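Local coordinates for protein carbohydrate kinase, FGGY (Rhodospirillum rubrum, PDB 3IFR) that probably phosphorylates D-xylulose as a xylulokinase of the FGGY carbohydrate kinase family, whose members share the two-domain actin-like ATPase architecture, at residues I188-G193 and L284-H289; L23-D28 and D74-G79; L344-G349 and R483-L488. One frame throughout, in Å; residues are numbered along the deposited sequence.

Contact 1 (I188-G193 and L284-H289); sequences IDLASG and LYLDYH
Leu190 and Leu286 meet through their CD2 methyls. Leu190 CD2 lies 3.3 Å from Leu286 CD2, closer than usual van der Waals contact. Leu286 CD2 also faces the branch of its partner, with Leu190 CG and CD1 each 3.8 Å from it. Leu286 CG stands anti to the backbone N (chi1 -168°), which sets this carbon, the bearer of CD2, on the side of Leu190. Leu190 has an unusual shape, its chi1 of -106° falling outside the staggered positions, so the tightness of this pair should be read with caution.

The second meeting is made by the tip of Tyr288. Its OH approaches Gly193 CA at 3.4 Å, where no side chain intervenes. The same OH is 3.9 Å from Ile188 CG2. This hydroxyl is buried by carbon neighbours and has no hydrogen-bond partner in the model.

A beta-hairpin of strands 188-189 and 194-195 brings the three residues together, Ile188 from its strand, Leu190 and Gly193 from its turn. Asp189 O accepts two backbone bonds, from Ser192 N at 2.9 Å and from Gly193 N at 2.6 Å. Gly193 closes the turn with a positive phi of 72°. The opposing segment is extended and held by its backbone: Leu286 bonds to Gly131, and Tyr288 N to the side chain of Asn180. Arg179 makes a cation-pi contact with the Tyr288 ring.

The hairpin lies in the N-terminal family region. Residues 284-289 belong to the loop between strands 269-273 and 298-301, in the C-terminal family region. Helix 179-185 packs on both segments, with Leu183 touching Leu190 and Tyr288.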
loop_
_atom_site.group_PDB
_atom_site.type_symbol
_atom_site.label_atom_id
_atom_site.label_comp_id
_atom_site.label_asym_id
_atom_site.label_seq_id
_atom_site.Cartn_x
_atom_site.Cartn_y
_atom_site.Cartn_z
ATOM N N ILE A 188 -5.485 16.987 -5.240
ATOM C CA ILE A 188 -4.260 17.664 -5.660
ATOM C C ILE A 188 -3.962 17.553 -7.154
ATOM O O ILE A 188 -4.118 16.490 -7.749
ATOM C CB ILE A 188 -3.041 17.167 -4.882
ATOM C CG1 ILE A 188 -3.113 17.693 -3.451
ATOM C CG2 ILE A 188 -1.750 17.625 -5.570
ATOM C CD1 ILE A 188 -2.122 17.054 -2.546
ATOM N N ASP A 189 -3.547 18.677 -7.734
ATOM C CA ASP A 189 -3.003 18.748 -9.081
ATOM C C ASP A 189 -1.495 18.541 -9.010
ATOM O O ASP A 189 -0.802 19.331 -8.378
ATOM C CB ASP A 189 -3.272 20.139 -9.671
ATOM C CG ASP A 189 -2.960 20.220 -11.153
ATOM O OD1 ASP A 189 -3.878 20.538 -11.914
ATOM O OD2 ASP A 189 -1.818 19.934 -11.564
ATOM N N LEU A 190 -1.016 17.459 -9.637
ATOM C CA LEU A 190 0.414 17.139 -9.761
ATOM C C LEU A 190 1.201 18.357 -10.212
ATOM O O LEU A 190 2.204 18.713 -9.595
ATOM C CB LEU A 190 0.611 16.041 -10.798
ATOM C CG LEU A 190 0.954 14.600 -10.407
ATOM C CD1 LEU A 190 0.625 14.268 -8.963
ATOM C CD2 LEU A 190 0.280 13.606 -11.382
ATOM N N ALA A 191 0.737 19.013 -11.275
ATOM C CA ALA A 191 1.349 20.268 -11.765
ATOM C C ALA A 191 1.632 21.315 -10.676
ATOM O O ALA A 191 2.663 21.997 -10.714
ATOM C CB ALA A 191 0.499 20.904 -12.915
ATOM N N SER A 192 0.724 21.463 -9.716
ATOM C CA SER A 192 0.925 22.490 -8.695
ATOM C C SER A 192 1.330 21.934 -7.339
ATOM O O SER A 192 1.956 22.634 -6.535
ATOM C CB SER A 192 -0.328 23.360 -8.555
ATOM O OG SER A 192 -1.322 22.695 -7.791
ATOM N N GLY A 193 0.944 20.685 -7.080
ATOM C CA GLY A 193 1.275 20.002 -5.843
ATOM C C GLY A 193 0.491 20.564 -4.697
ATOM O O GLY A 193 0.847 20.404 -3.527
ATOM N N LEU A 284 -1.607 2.491 -13.493
ATOM C CA LEU A 284 -0.765 2.533 -12.300
ATOM C C LEU A 284 -1.148 3.799 -11.554
ATOM O O LEU A 284 -1.385 4.833 -12.191
ATOM C CB LEU A 284 0.693 2.658 -12.725
ATOM C CG LEU A 284 1.283 1.387 -13.337
ATOM C CD1 LEU A 284 2.671 1.652 -13.892
ATOM C CD2 LEU A 284 1.325 0.256 -12.312
ATOM N N TYR A 285 -1.225 3.749 -10.229
ATOM C CA TYR A 285 -1.592 4.947 -9.462
ATOM C C TYR A 285 -0.353 5.714 -8.993
ATOM O O TYR A 285 0.691 5.136 -8.772
ATOM C CB TYR A 285 -2.423 4.567 -8.233
ATOM C CG TYR A 285 -3.075 3.183 -8.301
ATOM C CD1 TYR A 285 -4.238 2.973 -9.041
ATOM C CD2 TYR A 285 -2.534 2.085 -7.606
ATOM C CE1 TYR A 285 -4.844 1.705 -9.102
ATOM C CE2 TYR A 285 -3.136 0.821 -7.657
ATOM C CZ TYR A 285 -4.283 0.640 -8.414
ATOM O OH TYR A 285 -4.883 -0.602 -8.487
ATOM N N LEU A 286 -0.488 7.009 -8.784
ATOM C CA LEU A 286 0.627 7.785 -8.334
ATOM C C LEU A 286 0.546 8.248 -6.864
ATOM O O LEU A 286 -0.541 8.460 -6.311
ATOM C CB LEU A 286 0.818 8.952 -9.294
ATOM C CG LEU A 286 2.070 9.813 -9.274
ATOM C CD1 LEU A 286 3.403 9.054 -9.568
ATOM C CD2 LEU A 286 1.855 10.947 -10.258
ATOM N N ASP A 287 1.725 8.392 -6.245
ATOM C CA ASP A 287 1.875 8.944 -4.892
ATOM C C ASP A 287 3.163 9.738 -4.899
ATOM O O ASP A 287 4.004 9.527 -5.768
ATOM C CB ASP A 287 2.023 7.839 -3.845
ATOM C CG ASP A 287 0.692 7.260 -3.380
ATOM O OD1 ASP A 287 0.161 6.299 -3.993
ATOM O OD2 ASP A 287 0.206 7.717 -2.333
ATOM N N TYR A 288 3.339 10.625 -3.919
ATOM C CA TYR A 288 4.652 11.190 -3.679
ATOM C C TYR A 288 5.448 10.178 -2.885
ATOM O O TYR A 288 4.894 9.495 -2.031
ATOM C CB TYR A 288 4.555 12.471 -2.881
ATOM C CG TYR A 288 3.891 13.597 -3.643
ATOM C CD1 TYR A 288 4.625 14.413 -4.484
ATOM C CD2 TYR A 288 2.526 13.845 -3.509
ATOM C CE1 TYR A 288 4.021 15.444 -5.178
ATOM C CE2 TYR A 288 1.915 14.873 -4.195
ATOM C CZ TYR A 288 2.665 15.664 -5.032
ATOM O OH TYR A 288 2.055 16.670 -5.713
ATOM N N HIS A 289 6.751 10.057 -3.144
ATOM C CA HIS A 289 7.562 9.255 -2.239
ATOM C C HIS A 289 7.723 9.997 -0.916
ATOM O O HIS A 289 7.444 11.187 -0.834
ATOM C CB HIS A 289 8.931 9.016 -2.827
ATOM C CG HIS A 289 9.616 7.822 -2.257
ATOM N ND1 HIS A 289 10.314 6.921 -3.036
ATOM C CD2 HIS A 289 9.702 7.363 -0.992
ATOM C CE1 HIS A 289 10.802 5.965 -2.269
ATOM N NE2 HIS A 289 10.428 6.207 -1.031
#

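Contact 2 (L23-D28 and D74-G79)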
loop_
_atom_site.group_PDB
_atom_site.type_symbol
_atom_site.label_atom_id
_atom_site.label_comp_id
_atom_site.label_asym_id
_atom_site.label_seq_id
_atom_site.Cartn_x
_atom_site.Cartn_y
_atom_site.Cartn_z
ATOM N N LEU A 23 9.794 1.611 18.924
ATOM C CA LEU A 23 10.808 2.496 19.418
ATOM C C LEU A 23 12.092 2.003 18.841
ATOM O O LEU A 23 12.470 0.834 19.035
ATOM C CB LEU A 23 10.893 2.431 20.937
ATOM C CG LEU A 23 11.905 3.396 21.592
ATOM C CD1 LEU A 23 11.568 4.870 21.290
ATOM C CD2 LEU A 23 11.995 3.192 23.106
ATOM N N VAL A 24 12.786 2.897 18.149
ATOM C CA VAL A 24 14.053 2.547 17.527
ATOM C C VAL A 24 15.151 3.389 18.129
ATOM O O VAL A 24 14.993 4.606 18.333
ATOM C CB VAL A 24 14.016 2.873 16.030
ATOM C CG1 VAL A 24 15.376 2.659 15.417
ATOM C CG2 VAL A 24 12.908 2.098 15.324
ATOM N N ARG A 25 16.251 2.735 18.441
ATOM C CA ARG A 25 17.479 3.434 18.768
ATOM C C ARG A 25 18.300 3.390 17.499
ATOM O O ARG A 25 18.607 2.305 16.981
ATOM C CB ARG A 25 18.230 2.695 19.878
ATOM C CG ARG A 25 19.720 3.114 20.102
ATOM C CD ARG A 25 20.476 2.007 20.886
ATOM N NE ARG A 25 19.585 1.411 21.897
ATOM C CZ ARG A 25 19.665 0.154 22.333
ATOM N NH1 ARG A 25 20.622 -0.649 21.846
ATOM N NH2 ARG A 25 18.800 -0.296 23.256
ATOM N N LEU A 26 18.633 4.559 16.976
ATOM C CA LEU A 26 19.426 4.598 15.760
ATOM C C LEU A 26 20.882 4.176 16.048
ATOM O O LEU A 26 21.413 4.459 17.119
ATOM C CB LEU A 26 19.297 5.962 15.091
ATOM C CG LEU A 26 17.806 6.172 14.725
ATOM C CD1 LEU A 26 17.388 7.636 14.668
ATOM C CD2 LEU A 26 17.371 5.436 13.431
ATOM N N PRO A 27 21.533 3.513 15.075
ATOM C CA PRO A 27 20.942 3.391 13.740
ATOM C C PRO A 27 20.156 2.117 13.469
ATOM O O PRO A 27 19.569 2.046 12.409
ATOM C CB PRO A 27 22.179 3.390 12.810
ATOM C CG PRO A 27 23.386 3.088 13.707
ATOM C CD PRO A 27 22.887 2.932 15.127
ATOM N N ASP A 28 20.162 1.116 14.331
ATOM C CA ASP A 28 19.803 -0.195 13.798
ATOM C C ASP A 28 19.096 -1.113 14.747
ATOM O O ASP A 28 19.081 -2.330 14.535
ATOM C CB ASP A 28 21.058 -0.896 13.218
ATOM C CG ASP A 28 22.017 -1.441 14.305
ATOM O OD1 ASP A 28 21.689 -2.478 14.932
ATOM O OD2 ASP A 28 23.127 -0.871 14.496
ATOM N N ASP A 74 15.809 3.848 29.353
ATOM C CA ASP A 74 16.092 3.721 27.917
ATOM C C ASP A 74 14.995 4.397 27.065
ATOM O O ASP A 74 14.734 3.990 25.912
ATOM C CB ASP A 74 16.293 2.261 27.508
ATOM C CG ASP A 74 16.931 2.120 26.124
ATOM O OD1 ASP A 74 16.521 1.192 25.369
ATOM O OD2 ASP A 74 17.846 2.929 25.777
ATOM N N TRP A 75 14.368 5.426 27.655
ATOM C CA TRP A 75 13.320 6.203 27.019
ATOM C C TRP A 75 13.847 7.609 26.661
ATOM O O TRP A 75 13.945 8.468 27.517
ATOM C CB TRP A 75 12.140 6.325 27.997
ATOM C CG TRP A 75 10.904 7.048 27.493
ATOM C CD1 TRP A 75 10.358 8.217 27.992
ATOM C CD2 TRP A 75 10.035 6.634 26.424
ATOM N NE1 TRP A 75 9.214 8.543 27.290
ATOM C CE2 TRP A 75 8.997 7.588 26.330
ATOM C CE3 TRP A 75 10.030 5.550 25.549
ATOM C CZ2 TRP A 75 7.978 7.481 25.385
ATOM C CZ3 TRP A 75 9.021 5.461 24.609
ATOM C CH2 TRP A 75 8.017 6.409 24.536
ATOM N N ARG A 76 14.191 7.859 25.409
ATOM C CA ARG A 76 14.592 9.223 25.044
ATOM C C ARG A 76 14.176 9.534 23.602
ATOM O O ARG A 76 15.012 9.862 22.779
ATOM C CB ARG A 76 16.108 9.410 25.258
ATOM C CG ARG A 76 16.924 8.239 24.719
ATOM C CD ARG A 76 18.475 8.264 24.964
ATOM N NE ARG A 76 18.957 6.886 25.122
ATOM C CZ ARG A 76 19.234 6.061 24.110
ATOM N NH1 ARG A 76 19.632 4.817 24.338
ATOM N NH2 ARG A 76 19.122 6.482 22.854
ATOM N N PRO A 77 12.870 9.394 23.289
ATOM C CA PRO A 77 12.382 9.598 21.925
ATOM C C PRO A 77 12.544 11.046 21.481
ATOM O O PRO A 77 12.246 11.952 22.258
ATOM C CB PRO A 77 10.892 9.235 22.047
ATOM C CG PRO A 77 10.608 9.366 23.493
ATOM C CD PRO A 77 11.809 8.815 24.126
ATOM N N GLY A 78 12.982 11.246 20.239
ATOM C CA GLY A 78 13.367 12.558 19.754
ATOM C C GLY A 78 12.488 13.051 18.618
ATOM O O GLY A 78 12.595 14.202 18.201
ATOM N N GLY A 79 11.629 12.174 18.120
ATOM C CA GLY A 79 10.624 12.545 17.144
ATOM C C GLY A 79 9.676 11.388 16.890
ATOM O O GLY A 79 10.000 10.244 17.195
#
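Leu23 and Pro77 are the nearest backbone pair, their CA atoms 7.7 Å apart, because strand 8-14 runs between strands 18-25 and 77-84 in the same mixed sheet. Leu23 does its touching with CD2, which comes to 3.9 Å from Trp75 CE3, at an oblique angle to the indole. Leu23 CD1 is only loosely near Pro77 CB, at 4.5 Å. Pro77 in turn lays its CD over the centre of one Trp75 face, 3.6 Å above the plane. Leu66 of helix 52-70 touches both Leu23 and Trp75.

The polar part of the contact is made by Arg25, Asp74 and Arg76. Arg25 NH2 gives a weak hydrogen bond to Asp74 OD1 at 3.4 Å, part of a salt bridge. This oxygen is at the guanidinium edge, in its plane; the guanidinium and carboxylate planes are 58° apart. Arg25 NE is buried without a partner in the model. Asp74 OD2 makes a closer salt bridge to Arg76 NH1, at 3.0 Å.

The three residues form a salt-bridge network in which Asp74 is the shared anion, one oxygen for each arginine. Arg25 NE and Arg76 NH1 are only 4.2 Å apart, and the carboxylate probably offsets their repulsion. The two cations would in turn favour an ionised Asp74.

Contact 3 (L344-G349 and R483-L488); sequences LPYFLG and RDFSAL
Leu344 overlaps Leu488 with its branch and one methyl. Leu344 CD1 lies 3.6 Å from Leu488 CG, and Leu344 CG is 3.7 Å from Leu488 CD2. The two side chains pass at a slant. Leu488 CG is anti to its backbone N (chi1 -176°), which places it where Leu344 CD1 meets it. The other methyl of Leu344 turns to the preceding turn of the helix. There Leu344 CD2 rests 3.7 Å from the carbonyl Phe485 O and 4.0 Å from Phe485 CD1.

Phe485 is the second focus of the contact. Its ring meets three consecutive residues of the loop. Leu344 CD2 comes to it obliquely. Pro345 CD approaches the ring edge, 3.8 Å from Phe485 CE1, and the two side chains cross at about a right angle. Tyr346 brings up its hydroxyl, with OH 3.1 Å from Phe485 CZ. That is a close approach of an oxygen to a ring carbon, oblique to the ring and not a hydrogen bond. Pro345 CD also sits 3.6 Å above one face of the Tyr346 ring, offset toward its rim. Thus the proline CD touches both aromatic residues.

The contact is packing of hydrophobic and aromatic groups, with no hydrogen bond across it. It joins the end of strand 342-344 and the loop after it to helix 475-496 near the C-terminus. Leu344 also touches Tyr489 and Leu492, so it lies against helix residues spaced i, i+3, i+4 and i+7. Its backbone bonds to Thr362, and strand 362-364 reaches Leu488 through Thr364. Helix 372-397 touches both segments, Ala382 against Pro345 and Leu385 against Phe485.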
loop_
_atom_site.group_PDB
_atom_site.type_symbol
_atom_site.label_atom_id
_atom_site.label_comp_id
_atom_site.label_asym_id
_atom_site.label_seq_id
_atom_site.Cartn_x
_atom_site.Cartn_y
_atom_site.Cartn_z
ATOM N N LEU A 344 -4.297 -17.356 -16.637
ATOM C CA LEU A 344 -4.603 -15.981 -16.308
ATOM C C LEU A 344 -5.072 -15.930 -14.866
ATOM O O LEU A 344 -6.051 -16.582 -14.507
ATOM C CB LEU A 344 -5.712 -15.463 -17.209
ATOM C CG LEU A 344 -5.355 -15.456 -18.682
ATOM C CD1 LEU A 344 -6.589 -15.137 -19.475
ATOM C CD2 LEU A 344 -4.233 -14.438 -18.967
ATOM N N PRO A 345 -4.406 -15.123 -14.030
ATOM C CA PRO A 345 -4.662 -15.156 -12.582
ATOM C C PRO A 345 -5.626 -14.089 -12.094
ATOM O O PRO A 345 -5.382 -13.534 -11.021
ATOM C CB PRO A 345 -3.286 -14.842 -11.991
ATOM C CG PRO A 345 -2.518 -14.127 -13.140
ATOM C CD PRO A 345 -3.347 -14.162 -14.381
ATOM N N TYR A 346 -6.702 -13.822 -12.823
ATOM C CA TYR A 346 -7.641 -12.766 -12.433
ATOM C C TYR A 346 -8.939 -13.249 -11.730
ATOM O O TYR A 346 -10.065 -13.073 -12.238
ATOM C CB TYR A 346 -7.924 -11.876 -13.645
ATOM C CG TYR A 346 -6.664 -11.536 -14.440
ATOM C CD1 TYR A 346 -5.545 -10.995 -13.812
ATOM C CD2 TYR A 346 -6.599 -11.762 -15.810
ATOM C CE1 TYR A 346 -4.401 -10.685 -14.527
ATOM C CE2 TYR A 346 -5.453 -11.468 -16.535
ATOM C CZ TYR A 346 -4.357 -10.930 -15.890
ATOM O OH TYR A 346 -3.223 -10.623 -16.613
ATOM N N PHE A 347 -8.768 -13.806 -10.533
ATOM C CA PHE A 347 -9.863 -14.401 -9.774
ATOM C C PHE A 347 -10.856 -13.412 -9.147
ATOM O O PHE A 347 -12.013 -13.772 -8.852
ATOM C CB PHE A 347 -9.291 -15.355 -8.725
ATOM C CG PHE A 347 -8.373 -16.399 -9.309
ATOM C CD1 PHE A 347 -8.898 -17.545 -9.913
ATOM C CD2 PHE A 347 -7.004 -16.228 -9.274
ATOM C CE1 PHE A 347 -8.070 -18.509 -10.459
ATOM C CE2 PHE A 347 -6.163 -17.186 -9.806
ATOM C CZ PHE A 347 -6.690 -18.331 -10.411
ATOM N N LEU A 348 -10.421 -12.171 -8.946
ATOM C CA LEU A 348 -11.313 -11.116 -8.455
ATOM C C LEU A 348 -11.504 -10.066 -9.535
ATOM O O LEU A 348 -12.075 -9.003 -9.301
ATOM C CB LEU A 348 -10.730 -10.442 -7.212
ATOM C CG LEU A 348 -10.839 -11.208 -5.896
ATOM C CD1 LEU A 348 -11.003 -12.712 -6.128
ATOM C CD2 LEU A 348 -9.637 -10.921 -5.000
ATOM N N GLY A 349 -11.042 -10.378 -10.728
ATOM C CA GLY A 349 -10.798 -9.345 -11.709
ATOM C C GLY A 349 -9.312 -9.005 -11.647
ATOM O O GLY A 349 -8.536 -9.681 -10.949
ATOM N N ARG A 483 4.559 -13.941 -23.834
ATOM C CA ARG A 483 3.862 -13.683 -25.082
ATOM C C ARG A 483 2.534 -14.468 -25.061
ATOM O O ARG A 483 1.466 -13.912 -25.371
ATOM C CB ARG A 483 4.772 -14.028 -26.264
ATOM C CG ARG A 483 4.101 -14.544 -27.532
ATOM C CD ARG A 483 5.145 -15.144 -28.536
ATOM N NE ARG A 483 4.559 -16.163 -29.423
ATOM C CZ ARG A 483 4.405 -17.460 -29.113
ATOM N NH1 ARG A 483 4.799 -17.931 -27.926
ATOM N NH2 ARG A 483 3.857 -18.305 -29.995
ATOM N N ASP A 484 2.572 -15.729 -24.627
ATOM C CA ASP A 484 1.320 -16.493 -24.514
ATOM C C ASP A 484 0.281 -15.889 -23.560
ATOM O O ASP A 484 -0.871 -15.785 -23.893
ATOM C CB ASP A 484 1.592 -17.927 -24.105
ATOM C CG ASP A 484 2.153 -18.733 -25.232
ATOM O OD1 ASP A 484 2.482 -18.124 -26.283
ATOM O OD2 ASP A 484 2.252 -19.967 -25.073
ATOM N N PHE A 485 0.712 -15.540 -22.363
ATOM C CA PHE A 485 -0.115 -14.966 -21.340
ATOM C C PHE A 485 -0.836 -13.734 -21.906
ATOM O O PHE A 485 -2.057 -13.584 -21.791
ATOM C CB PHE A 485 0.858 -14.615 -20.215
ATOM C CG PHE A 485 0.328 -13.716 -19.170
ATOM C CD1 PHE A 485 -0.301 -14.236 -18.055
ATOM C CD2 PHE A 485 0.574 -12.355 -19.239
ATOM C CE1 PHE A 485 -0.745 -13.412 -17.069
ATOM C CE2 PHE A 485 0.126 -11.505 -18.240
ATOM C CZ PHE A 485 -0.546 -12.024 -17.160
ATOM N N SER A 486 -0.069 -12.866 -22.537
ATOM C CA SER A 486 -0.589 -11.664 -23.168
ATOM C C SER A 486 -1.601 -11.958 -24.257
ATOM O O SER A 486 -2.608 -11.293 -24.341
ATOM C CB SER A 486 0.562 -10.860 -23.785
ATOM O OG SER A 486 1.089 -10.004 -22.799
ATOM N N ALA A 487 -1.306 -12.931 -25.102
ATOM C CA ALA A 487 -2.186 -13.300 -26.180
ATOM C C ALA A 487 -3.403 -14.081 -25.666
ATOM O O ALA A 487 -4.479 -14.045 -26.298
ATOM C CB ALA A 487 -1.427 -14.114 -27.217
ATOM N N LEU A 488 -3.258 -14.774 -24.539
ATOM C CA LEU A 488 -4.404 -15.458 -23.942
ATOM C C LEU A 488 -5.445 -14.391 -23.570
ATOM O O LEU A 488 -6.582 -14.444 -24.013
ATOM C CB LEU A 488 -4.010 -16.304 -22.735
ATOM C CG LEU A 488 -5.158 -17.127 -22.128
ATOM C CD1 LEU A 488 -6.047 -17.808 -23.192
ATOM C CD2 LEU A 488 -4.586 -18.161 -21.149
#

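Overall arrangement
The three contacts sample different parts of a two-domain chain. Contact 2 lies at the end of the sheet of the N-terminal family region, between strand 18-25 and the start of strand 77-84. Contact 3 joins the C-terminal helix to a loop of the C-terminal family region. Their centres are 47 Å apart, on opposite sides of the chain's centre. Contact 1 spans the two family regions. Its centre is 32 Å from that of contact 2 and 29 Å from that of contact 3. None touches another; contacts 1 and 3 come nearest, about 10 Å between closest atoms. FGGY kinases bind their substrates in the cleft between the two domains.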